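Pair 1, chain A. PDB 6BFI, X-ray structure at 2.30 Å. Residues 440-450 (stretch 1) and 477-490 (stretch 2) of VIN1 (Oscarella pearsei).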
# COMPACT_ATOMS: atom_id res chain seq x y z
N LYS A 440 3.28 7.48 -4.74
CA LYS A 440 4.54 7.08 -5.36
C LYS A 440 4.49 7.28 -6.87
O LYS A 440 5.42 7.84 -7.47
CB LYS A 440 4.86 5.62 -5.01
CG LYS A 440 6.29 5.20 -5.35
CD LYS A 440 6.61 3.82 -4.79
CE LYS A 440 5.99 2.71 -5.64
NZ LYS A 440 6.66 2.59 -6.96
N GLU A 441 3.40 6.85 -7.50
CA GLU A 441 3.28 7.02 -8.95
C GLU A 441 3.22 8.49 -9.34
O GLU A 441 3.71 8.87 -10.41
CB GLU A 441 2.05 6.27 -9.46
CG GLU A 441 2.08 4.78 -9.16
CD GLU A 441 0.91 4.04 -9.76
OE1 GLU A 441 1.02 2.81 -9.94
OE2 GLU A 441 -0.12 4.68 -10.05
N ALA A 442 2.64 9.33 -8.48
CA ALA A 442 2.63 10.77 -8.75
C ALA A 442 4.03 11.35 -8.67
O ALA A 442 4.45 12.12 -9.55
CB ALA A 442 1.69 11.48 -7.78
N ALA A 443 4.78 11.01 -7.62
CA ALA A 443 6.15 11.50 -7.49
C ALA A 443 7.01 11.05 -8.65
O ALA A 443 7.85 11.81 -9.15
CB ALA A 443 6.75 11.05 -6.16
N LYS A 444 6.81 9.81 -9.11
CA LYS A 444 7.50 9.35 -10.31
C LYS A 444 7.10 10.17 -11.53
O LYS A 444 7.96 10.53 -12.35
CB LYS A 444 7.21 7.86 -10.54
CG LYS A 444 7.36 7.42 -11.99
CD LYS A 444 7.44 5.91 -12.12
CE LYS A 444 7.52 5.50 -13.58
NZ LYS A 444 7.90 4.07 -13.75
N LEU A 445 5.81 10.50 -11.66
CA LEU A 445 5.37 11.28 -12.80
C LEU A 445 6.02 12.66 -12.82
O LEU A 445 6.47 13.13 -13.88
CB LEU A 445 3.85 11.41 -12.80
CG LEU A 445 3.26 12.16 -14.00
CD1 LEU A 445 3.63 11.45 -15.29
CD2 LEU A 445 1.75 12.30 -13.88
N ARG A 446 6.08 13.33 -11.67
CA ARG A 446 6.78 14.61 -11.61
C ARG A 446 8.25 14.45 -11.99
O ARG A 446 8.79 15.21 -12.81
CB ARG A 446 6.66 15.22 -10.21
CG ARG A 446 5.23 15.54 -9.77
CD ARG A 446 5.23 16.24 -8.42
NE ARG A 446 3.96 16.90 -8.13
CZ ARG A 446 3.06 16.44 -7.27
NH1 ARG A 446 3.28 15.32 -6.61
NH2 ARG A 446 1.93 17.12 -7.08
N ASP A 447 8.91 13.44 -11.41
CA ASP A 447 10.34 13.24 -11.63
C ASP A 447 10.64 13.04 -13.11
O ASP A 447 11.54 13.70 -13.66
CB ASP A 447 10.84 12.06 -10.81
CG ASP A 447 12.33 11.84 -10.96
OD1 ASP A 447 13.11 12.64 -10.40
OD2 ASP A 447 12.72 10.86 -11.63
N ILE A 448 9.91 12.15 -13.78
CA ILE A 448 10.15 11.93 -15.20
C ILE A 448 9.70 13.14 -16.01
O ILE A 448 10.23 13.40 -17.10
CB ILE A 448 9.47 10.64 -15.68
CG1 ILE A 448 9.88 10.32 -17.12
CG2 ILE A 448 7.95 10.75 -15.59
CD1 ILE A 448 11.38 10.31 -17.35
N SER A 449 8.75 13.91 -15.49
CA SER A 449 8.33 15.13 -16.19
C SER A 449 9.46 16.16 -16.22
O SER A 449 9.50 16.99 -17.14
CB SER A 449 7.09 15.72 -15.52
OG SER A 449 5.99 14.83 -15.60
N THR A 450 10.37 16.12 -15.25
CA THR A 450 11.49 17.06 -15.29
C THR A 450 12.38 16.87 -16.52
O THR A 450 13.12 17.79 -16.88
CB THR A 450 12.36 16.95 -14.03
OG1 THR A 450 13.07 15.70 -14.04
CG2 THR A 450 11.49 17.03 -12.78
N GLU A 477 7.49 8.20 -24.27
CA GLU A 477 6.81 6.96 -23.92
C GLU A 477 6.96 6.62 -22.44
O GLU A 477 6.06 5.98 -21.86
CB GLU A 477 7.33 5.81 -24.79
CG GLU A 477 7.03 6.01 -26.27
CD GLU A 477 7.70 4.96 -27.14
OE1 GLU A 477 6.97 4.17 -27.79
OE2 GLU A 477 8.95 4.92 -27.17
N LYS A 478 8.06 7.02 -21.81
CA LYS A 478 8.16 6.85 -20.36
C LYS A 478 7.14 7.72 -19.64
O LYS A 478 6.47 7.25 -18.71
CB LYS A 478 9.58 7.18 -19.88
CG LYS A 478 10.61 6.17 -20.33
CD LYS A 478 10.26 4.78 -19.83
CE LYS A 478 11.02 3.71 -20.59
NZ LYS A 478 10.65 2.35 -20.13
N TRP A 479 7.00 8.98 -20.06
CA TRP A 479 6.00 9.85 -19.45
C TRP A 479 4.59 9.30 -19.66
O TRP A 479 3.77 9.31 -18.74
CB TRP A 479 6.12 11.27 -20.00
CG TRP A 479 5.22 12.25 -19.29
CD1 TRP A 479 5.57 13.11 -18.29
CD2 TRP A 479 3.82 12.47 -19.54
NE1 TRP A 479 4.48 13.85 -17.89
CE2 TRP A 479 3.40 13.48 -18.64
CE3 TRP A 479 2.89 11.92 -20.43
CZ2 TRP A 479 2.08 13.94 -18.61
CZ3 TRP A 479 1.59 12.38 -20.39
CH2 TRP A 479 1.20 13.38 -19.49
N LEU A 480 4.30 8.82 -20.88
CA LEU A 480 2.98 8.28 -21.15
C LEU A 480 2.71 7.02 -20.33
O LEU A 480 1.59 6.79 -19.88
CB LEU A 480 2.82 7.98 -22.64
CG LEU A 480 2.65 9.19 -23.57
CD1 LEU A 480 2.54 8.75 -25.02
CD2 LEU A 480 1.44 10.01 -23.15
N GLU A 481 3.74 6.19 -20.13
CA GLU A 481 3.57 4.99 -19.32
C GLU A 481 3.25 5.35 -17.87
O GLU A 481 2.26 4.87 -17.30
CB GLU A 481 4.82 4.12 -19.40
CG GLU A 481 4.84 2.97 -18.40
CD GLU A 481 5.96 3.11 -17.38
OE1 GLU A 481 7.05 3.57 -17.76
OE2 GLU A 481 5.74 2.75 -16.21
N ALA A 482 4.08 6.21 -17.26
CA ALA A 482 3.84 6.59 -15.88
C ALA A 482 2.49 7.27 -15.72
O ALA A 482 1.74 6.97 -14.78
CB ALA A 482 4.96 7.52 -15.39
N ALA A 483 2.15 8.17 -16.64
CA ALA A 483 0.89 8.91 -16.53
C ALA A 483 -0.31 8.00 -16.72
O ALA A 483 -1.34 8.18 -16.06
CB ALA A 483 0.87 10.05 -17.55
N GLU A 484 -0.20 7.01 -17.61
CA GLU A 484 -1.32 6.10 -17.84
C GLU A 484 -1.51 5.15 -16.66
O GLU A 484 -2.65 4.85 -16.28
CB GLU A 484 -1.11 5.31 -19.13
CG GLU A 484 -1.52 6.06 -20.40
CD GLU A 484 -3.03 6.08 -20.62
OE1 GLU A 484 -3.78 5.68 -19.71
OE2 GLU A 484 -3.46 6.50 -21.72
N SER A 485 -0.42 4.66 -16.07
CA SER A 485 -0.57 3.81 -14.89
C SER A 485 -1.13 4.58 -13.71
O SER A 485 -2.04 4.10 -13.01
CB SER A 485 0.77 3.17 -14.53
OG SER A 485 1.69 4.16 -14.09
N MET A 486 -0.62 5.80 -13.48
CA MET A 486 -1.20 6.65 -12.44
C MET A 486 -2.68 6.90 -12.71
O MET A 486 -3.50 6.92 -11.77
CB MET A 486 -0.45 7.97 -12.36
CG MET A 486 -0.72 8.75 -11.08
SD MET A 486 -0.12 10.45 -11.15
CE MET A 486 -1.31 11.17 -12.28
N GLY A 487 -3.05 7.06 -13.98
CA GLY A 487 -4.46 7.21 -14.32
C GLY A 487 -5.27 5.97 -14.01
O GLY A 487 -6.43 6.06 -13.60
N ARG A 488 -4.67 4.79 -14.20
CA ARG A 488 -5.36 3.55 -13.83
C ARG A 488 -5.60 3.48 -12.33
O ARG A 488 -6.68 3.06 -11.89
CB ARG A 488 -4.56 2.33 -14.29
CG ARG A 488 -4.94 1.80 -15.65
CD ARG A 488 -4.44 0.38 -15.84
NE ARG A 488 -3.01 0.25 -15.54
CZ ARG A 488 -2.04 0.42 -16.44
NH1 ARG A 488 -2.35 0.71 -17.69
NH2 ARG A 488 -0.77 0.29 -16.08
N SER A 489 -4.62 3.89 -11.52
CA SER A 489 -4.83 3.89 -10.08
C SER A 489 -5.92 4.89 -9.68
O SER A 489 -6.80 4.58 -8.87
CB SER A 489 -3.52 4.21 -9.35
OG SER A 489 -2.53 3.25 -9.65
N VAL A 490 -5.87 6.09 -10.26
CA VAL A 490 -6.88 7.11 -9.96
C VAL A 490 -8.27 6.59 -10.30
O VAL A 490 -9.21 6.72 -9.51
CB VAL A 490 -6.55 8.41 -10.71
CG1 VAL A 490 -7.76 9.33 -10.72
CG2 VAL A 490 -5.37 9.11 -10.05

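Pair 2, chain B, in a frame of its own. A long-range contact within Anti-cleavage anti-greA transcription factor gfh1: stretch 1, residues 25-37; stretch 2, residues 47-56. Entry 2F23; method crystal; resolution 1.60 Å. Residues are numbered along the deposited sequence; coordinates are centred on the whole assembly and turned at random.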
# COMPACT_ATOMS: atom_id res chain seq x y z
N ARG B 25 -2.16 3.85 -16.28
CA ARG B 25 -2.41 5.23 -15.93
C ARG B 25 -1.29 6.13 -16.43
O ARG B 25 -1.53 7.27 -16.83
CB ARG B 25 -2.57 5.37 -14.42
CG ARG B 25 -3.77 4.61 -13.89
CD ARG B 25 -3.81 4.56 -12.37
NE ARG B 25 -4.92 3.73 -11.91
CZ ARG B 25 -5.19 3.47 -10.63
NH1 ARG B 25 -4.43 3.99 -9.67
NH2 ARG B 25 -6.22 2.70 -10.31
N LEU B 26 -0.06 5.62 -16.41
CA LEU B 26 1.08 6.41 -16.87
C LEU B 26 0.98 6.66 -18.37
O LEU B 26 1.28 7.76 -18.85
CB LEU B 26 2.40 5.69 -16.55
CG LEU B 26 3.65 6.42 -17.05
CD1 LEU B 26 3.71 7.82 -16.44
CD2 LEU B 26 4.90 5.62 -16.68
N GLN B 27 0.58 5.63 -19.11
CA GLN B 27 0.44 5.77 -20.56
C GLN B 27 -0.58 6.87 -20.86
O GLN B 27 -0.36 7.72 -21.72
CB GLN B 27 -0.03 4.44 -21.17
CG GLN B 27 -0.07 4.44 -22.70
CD GLN B 27 -0.48 3.09 -23.27
OE1 GLN B 27 -0.47 2.89 -24.49
NE2 GLN B 27 -0.85 2.16 -22.40
N GLU B 28 -1.69 6.85 -20.13
CA GLU B 28 -2.74 7.84 -20.31
C GLU B 28 -2.24 9.24 -19.93
O GLU B 28 -2.49 10.21 -20.65
CB GLU B 28 -3.95 7.48 -19.45
CG GLU B 28 -4.57 6.13 -19.79
CD GLU B 28 -5.67 5.73 -18.83
OE1 GLU B 28 -6.28 4.65 -19.04
OE2 GLU B 28 -5.93 6.48 -17.86
N ALA B 29 -1.54 9.33 -18.80
CA ALA B 29 -1.02 10.61 -18.32
C ALA B 29 -0.00 11.18 -19.30
O ALA B 29 0.10 12.40 -19.46
CB ALA B 29 -0.38 10.43 -16.95
N THR B 30 0.76 10.31 -19.94
CA THR B 30 1.76 10.74 -20.90
C THR B 30 1.09 11.26 -22.16
O THR B 30 1.51 12.27 -22.73
CB THR B 30 2.72 9.60 -21.25
OG1 THR B 30 3.41 9.19 -20.06
CG2 THR B 30 3.73 10.04 -22.29
N LYS B 31 0.04 10.57 -22.59
CA LYS B 31 -0.69 10.98 -23.78
C LYS B 31 -1.28 12.38 -23.55
O LYS B 31 -1.19 13.25 -24.42
CB LYS B 31 -1.81 9.99 -24.09
CG LYS B 31 -2.60 10.31 -25.35
CD LYS B 31 -3.72 9.31 -25.58
CE LYS B 31 -4.76 9.37 -24.47
NZ LYS B 31 -5.43 10.70 -24.40
N ILE B 32 -1.88 12.58 -22.38
CA ILE B 32 -2.47 13.86 -22.04
C ILE B 32 -1.42 14.97 -22.06
O ILE B 32 -1.65 16.05 -22.62
CB ILE B 32 -3.12 13.81 -20.64
CG1 ILE B 32 -4.37 12.93 -20.69
CG2 ILE B 32 -3.47 15.21 -20.15
CD1 ILE B 32 -5.06 12.75 -19.35
N LEU B 33 -0.26 14.70 -21.47
CA LEU B 33 0.81 15.69 -21.44
C LEU B 33 1.26 16.04 -22.85
O LEU B 33 1.41 17.21 -23.19
CB LEU B 33 2.01 15.16 -20.64
CG LEU B 33 3.23 16.08 -20.64
CD1 LEU B 33 2.85 17.43 -20.04
CD2 LEU B 33 4.37 15.44 -19.84
N GLN B 34 1.46 15.02 -23.68
CA GLN B 34 1.89 15.23 -25.06
C GLN B 34 0.89 16.08 -25.83
O GLN B 34 1.27 16.98 -26.57
CB GLN B 34 2.10 13.89 -25.76
CG GLN B 34 2.67 14.01 -27.17
CD GLN B 34 4.01 14.72 -27.20
OE1 GLN B 34 4.92 14.40 -26.43
NE2 GLN B 34 4.14 15.70 -28.09
N GLU B 35 -0.40 15.78 -25.66
CA GLU B 35 -1.45 16.52 -26.34
C GLU B 35 -1.40 18.00 -25.96
O GLU B 35 -1.54 18.87 -26.82
CB GLU B 35 -2.83 15.96 -25.97
CG GLU B 35 -3.00 14.46 -26.16
CD GLU B 35 -2.86 14.01 -27.60
OE1 GLU B 35 -1.78 14.20 -28.19
OE2 GLU B 35 -3.84 13.46 -28.15
N LEU B 36 -1.21 18.28 -24.67
CA LEU B 36 -1.15 19.65 -24.19
C LEU B 36 0.10 20.37 -24.67
O LEU B 36 0.07 21.59 -24.91
CB LEU B 36 -1.20 19.68 -22.66
CG LEU B 36 -2.51 19.23 -22.01
CD1 LEU B 36 -2.36 19.25 -20.50
CD2 LEU B 36 -3.65 20.14 -22.45
N MET B 37 1.19 19.63 -24.82
CA MET B 37 2.44 20.22 -25.29
C MET B 37 2.32 20.61 -26.76
O MET B 37 2.93 21.58 -27.20
CB MET B 37 3.60 19.22 -25.09
CG MET B 37 3.88 18.90 -23.62
SD MET B 37 5.29 17.79 -23.32
CE MET B 37 6.59 18.83 -23.80
N GLY B 47 -2.82 24.00 -16.99
CA GLY B 47 -3.14 22.65 -17.44
C GLY B 47 -1.90 21.79 -17.64
O GLY B 47 -1.89 20.62 -17.27
N LEU B 48 -0.87 22.38 -18.22
CA LEU B 48 0.38 21.66 -18.46
C LEU B 48 1.03 21.27 -17.13
O LEU B 48 1.51 20.16 -16.97
CB LEU B 48 1.35 22.52 -19.26
CG LEU B 48 1.22 22.52 -20.79
CD1 LEU B 48 2.11 23.60 -21.37
CD2 LEU B 48 1.61 21.15 -21.34
N GLU B 49 1.04 22.20 -16.19
CA GLU B 49 1.64 21.93 -14.89
C GLU B 49 0.91 20.81 -14.17
O GLU B 49 1.54 19.94 -13.56
CB GLU B 49 1.66 23.20 -14.03
CG GLU B 49 2.67 24.24 -14.51
CD GLU B 49 4.08 23.68 -14.62
OE1 GLU B 49 4.57 23.10 -13.63
OE2 GLU B 49 4.69 23.81 -15.70
N ALA B 50 -0.41 20.82 -14.25
CA ALA B 50 -1.22 19.78 -13.60
C ALA B 50 -0.94 18.43 -14.25
O ALA B 50 -0.87 17.41 -13.57
CB ALA B 50 -2.71 20.13 -13.70
N ALA B 51 -0.79 18.44 -15.57
CA ALA B 51 -0.52 17.21 -16.32
C ALA B 51 0.85 16.66 -15.95
O ALA B 51 1.02 15.45 -15.80
CB ALA B 51 -0.59 17.48 -17.82
N LYS B 52 1.84 17.54 -15.80
CA LYS B 52 3.17 17.09 -15.42
C LYS B 52 3.17 16.58 -13.98
O LYS B 52 3.85 15.61 -13.65
CB LYS B 52 4.18 18.23 -15.58
CG LYS B 52 4.44 18.62 -17.04
CD LYS B 52 5.58 19.62 -17.18
CE LYS B 52 5.25 20.95 -16.53
NZ LYS B 52 6.35 21.93 -16.71
N GLN B 53 2.38 17.22 -13.11
CA GLN B 53 2.30 16.81 -11.72
C GLN B 53 1.68 15.42 -11.58
O GLN B 53 2.14 14.61 -10.77
CB GLN B 53 1.49 17.82 -10.90
CG GLN B 53 1.38 17.46 -9.43
CD GLN B 53 0.59 18.48 -8.63
OE1 GLN B 53 -0.60 18.70 -8.87
NE2 GLN B 53 1.25 19.11 -7.67
N GLU B 54 0.65 15.15 -12.37
CA GLU B 54 -0.01 13.85 -12.31
C GLU B 54 0.89 12.75 -12.87
O GLU B 54 0.96 11.65 -12.32
CB GLU B 54 -1.34 13.90 -13.06
CG GLU B 54 -2.12 12.58 -13.09
CD GLU B 54 -2.47 12.04 -11.71
OE1 GLU B 54 -2.26 12.73 -10.69
OE2 GLU B 54 -2.97 10.90 -11.64
N LYS B 55 1.60 13.06 -13.96
CA LYS B 55 2.50 12.09 -14.55
C LYS B 55 3.58 11.72 -13.53
O LYS B 55 3.93 10.56 -13.37
CB LYS B 55 3.14 12.67 -15.83
CG LYS B 55 4.08 11.72 -16.56
CD LYS B 55 4.45 12.29 -17.93
CE LYS B 55 5.43 11.40 -18.67
NZ LYS B 55 6.77 11.43 -18.06
N ALA B 56 4.11 12.73 -12.84
CA ALA B 56 5.15 12.49 -11.84
C ALA B 56 4.62 11.68 -10.67
O ALA B 56 5.34 10.83 -10.12
CB ALA B 56 5.72 13.81 -11.35
O HOH W 1 -0.76 13.91 -17.42

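Both pairs consist of two helices packed in a nearly antiparallel arrangement, with an angle of 159° between their N-to-C directions and axes that approach to 9.2 Å in pair 1 and 9.1 Å in pair 2. Fourteen central residues superpose with an RMSD of 0.3 Å. The register is shared as well: E441(A), L445(A) and I448(A) face M486(A), A482(A) and W479(A), and the matching A29(B), L33(B) and L36(B) face K55(B), A51(B) and L48(B).

At the centre the solutions coincide. L445(A) and L33(B) adopt the same rotamer (t, p), and each fits as a knob into a hole formed by four residues at matching positions. The nearest residue across, by CA, is an alanine in both pairs: A482(A) matches A51(B). L445(A) CD1 lies 4.2 Å from A482(A) CB, and L33(B) CD1 lies 4.1 Å from A51(B) CB. The CA atoms of L445(A) and A482(A) are 5.8 Å apart, and those of L33(B) and A51(B) 5.5 Å.

The walls of the hole differ. In pair 1, W479(A) presents a ring face to the leucine, whose CD1 sits 3.9 Å from the centroid of the five-membered ring in a CH-pi contact. At the ring edge, W479(A) NE1 donates a weak hydrogen bond to S449(A) OG (2.9 Å). At the matching L48(B) and M37(B), the side chains make an apolar contact, M37(B) CG to L48(B) CD2 at 3.9 Å, with no hydrogen bond between them, while L48(B) CD2 also reaches L36(B) CB at 3.4 Å.

M486(A) and K55(B), at matching positions, both pack against the leucine. M486(A) CE touches L445(A) CD2 at 3.6 Å, and its SD approaches A442(A) CB at 4.0 Å. K55(B) uses its aliphatic chain in the same way, with CD 3.7 Å from L33(B) CD2, and becomes a second knob among L26(B), A29(B), T30(B) and L33(B).

Polar chemistry separates the pairs further. E441(A) accepts a hydrogen bond at OE2 from S489(A) OG (2.8 Å), and K444(A) NZ forms a salt bridge with E481(A) OE2 at 3.5 Å. The corresponding A29(B), I32(B) and A50(B) carry no charge; the A29(B) methyl cannot accept a hydrogen bond as the E441(A) carboxylate does, and no direct hydrogen bond joins the two stretches of pair 2. In pair 2 a water bridges the two backbones, donating to A29(B) O (2.7 Å from the water O) and to A51(B) O (2.9 Å from the water O). The same helix spacing is thus compatible with both direct side-chain polar links and largely apolar side-chain packing.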